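Local coordinates for hypothetical protein AGR_L_1239 (Agrobacterium tumefaciens str. C58, PDB 1VQS) that is of unknown function but belongs to the NIPSNAP family and adopts a ferredoxin-like fold, in a superfamily of dimeric alpha-beta barrels, at residues L31-V34 / E35-I39. Numbering follows the deposited sequence.
Sequences LKVV and EDEGI
The peptide carbonyl of Val-34 takes backbone N-H groups on opposite faces of its plane: Gly-38 N lies 3.0 Å from Val-34 O and 34° out of the plane, while Ile-39 N stands 2.8 Å from Val-34 O, tilted 25°. A second flat group, the carboxylate of Asp-36, has the carbonyl oxygen of Lys-32 over one face, with Lys-32 O 3.4 Å from Asp-36 CG and at similar distances from both carboxylate oxygens. On that same side Lys-32 CG sits above Asp-36 OD2 at 3.8 Å; the charges themselves do not meet, because Lys-32 NZ remains 5.3 Å from Asp-36 OD2, its chain bent at the third and fourth torsions. The five-residue reach of Ile-39 N to Val-34 O marks a pi-type turn in helix 27-46: Glu-35 through Gly-38 donate to carbonyls four residues back, whereas Ile-39 N shares the acceptor of Gly-38 N. In the ferredoxin-like fold this helix packs on the antiparallel sheet, Val-34 and Ile-39 resting on Tyr-52 of strand 48-55. With CG1 of Val-34 trans to its backbone N (chi1 173°), that methyl turns along the helix and meets Ile-39 CB at 3.9 Å, and Phe-112 of the second subunit packs against both residues. Elsewhere on the helix, Glu-37 runs extended past Val-33 and brings OE2 to 3.5 Å from Val-33 CG2, a van der Waals contact of carboxylate oxygen with methyl, not a hydrogen bond; its OE1 forms a salt bridge with Lys-94. Glu-35 also faces the second subunit, where OE1 pairs with Arg-111. The same oxygen accepts from a water, 2.6 Å from Glu-35 OE1, that also donates weakly to Leu-31 O, tying the carboxylate back to the preceding turn.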
loop_
_atom_site.group_PDB
_atom_site.type_symbol
_atom_site.label_atom_id
_atom_site.label_comp_id
_atom_site.label_asym_id
_atom_site.label_seq_id
_atom_site.Cartn_x
_atom_site.Cartn_y
_atom_site.Cartn_z
ATOM N N LEU B 31 -21.343 -15.235 2.984
ATOM C CA LEU B 31 -22.535 -14.663 3.613
ATOM C C LEU B 31 -23.562 -15.731 3.943
ATOM O O LEU B 31 -24.259 -15.632 4.966
ATOM C CB LEU B 31 -23.161 -13.602 2.725
ATOM C CG LEU B 31 -22.318 -12.334 2.593
ATOM C CD1 LEU B 31 -22.989 -11.438 1.560
ATOM C CD2 LEU B 31 -22.171 -11.607 3.914
ATOM N N LYS B 32 -23.645 -16.754 3.098
ATOM C CA LYS B 32 -24.595 -17.838 3.345
ATOM C C LYS B 32 -24.276 -18.559 4.648
ATOM O O LYS B 32 -25.135 -18.720 5.504
ATOM C CB LYS B 32 -24.630 -18.818 2.181
ATOM C CG LYS B 32 -25.572 -20.003 2.431
ATOM C CD LYS B 32 -25.446 -21.074 1.349
ATOM C CE LYS B 32 -26.056 -20.637 0.017
ATOM N NZ LYS B 32 -27.548 -20.739 0.012
ATOM N N VAL B 33 -23.032 -18.997 4.790
ATOM C CA VAL B 33 -22.667 -19.801 5.951
ATOM C C VAL B 33 -22.620 -18.948 7.230
ATOM O O VAL B 33 -22.985 -19.412 8.304
ATOM C CB VAL B 33 -21.364 -20.598 5.699
ATOM C CG1 VAL B 33 -20.148 -19.713 5.806
ATOM C CG2 VAL B 33 -21.253 -21.777 6.664
ATOM N N VAL B 34 -22.220 -17.693 7.130
ATOM C CA VAL B 34 -22.313 -16.800 8.294
ATOM C C VAL B 34 -23.768 -16.641 8.746
ATOM O O VAL B 34 -24.092 -16.823 9.934
ATOM C CB VAL B 34 -21.647 -15.420 8.046
ATOM C CG1 VAL B 34 -21.924 -14.477 9.225
ATOM C CG2 VAL B 34 -20.129 -15.576 7.869
ATOM N N GLU B 35 -24.668 -16.352 7.807
ATOM C CA GLU B 35 -26.074 -16.261 8.171
ATOM C C GLU B 35 -26.577 -17.534 8.847
ATOM O O GLU B 35 -27.213 -17.476 9.902
ATOM C CB GLU B 35 -26.963 -15.970 6.961
ATOM C CG GLU B 35 -28.433 -15.930 7.344
ATOM C CD GLU B 35 -29.321 -15.308 6.326
ATOM O OE1 GLU B 35 -28.853 -14.957 5.252
ATOM O OE2 GLU B 35 -30.529 -15.158 6.641
ATOM N N ASP B 36 -26.328 -18.679 8.220
ATOM C CA ASP B 36 -27.000 -19.902 8.607
ATOM C C ASP B 36 -26.374 -20.527 9.842
ATOM O O ASP B 36 -27.076 -21.176 10.642
ATOM C CB ASP B 36 -26.960 -20.896 7.457
ATOM C CG ASP B 36 -27.875 -20.523 6.316
ATOM O OD1 ASP B 36 -28.696 -19.582 6.449
ATOM O OD2 ASP B 36 -27.777 -21.201 5.271
ATOM N N GLU B 37 -25.073 -20.340 10.031
ATOM C CA GLU B 37 -24.326 -21.128 11.018
ATOM C C GLU B 37 -23.453 -20.338 11.976
ATOM O O GLU B 37 -23.039 -20.898 12.978
ATOM C CB GLU B 37 -23.468 -22.191 10.291
ATOM C CG GLU B 37 -24.281 -23.079 9.329
ATOM C CD GLU B 37 -23.478 -24.212 8.669
ATOM O OE1 GLU B 37 -22.794 -24.954 9.395
ATOM O OE2 GLU B 37 -23.550 -24.373 7.421
ATOM N N GLY B 38 -23.162 -19.058 11.690
ATOM C CA GLY B 38 -22.197 -18.312 12.495
ATOM C C GLY B 38 -22.646 -17.072 13.253
ATOM O O GLY B 38 -22.199 -16.816 14.368
ATOM N N ILE B 39 -23.498 -16.250 12.652
ATOM C CA ILE B 39 -23.714 -14.918 13.219
ATOM C C ILE B 39 -24.431 -14.942 14.567
ATOM O O ILE B 39 -24.122 -14.147 15.442
ATOM C CB ILE B 39 -24.420 -13.989 12.191
ATOM C CG1 ILE B 39 -24.304 -12.525 12.623
ATOM C CG2 ILE B 39 -25.846 -14.384 12.001
ATOM C CD1 ILE B 39 -22.912 -11.991 12.641
HETATM O O HOH W 1 -26.661 -14.387 3.936
#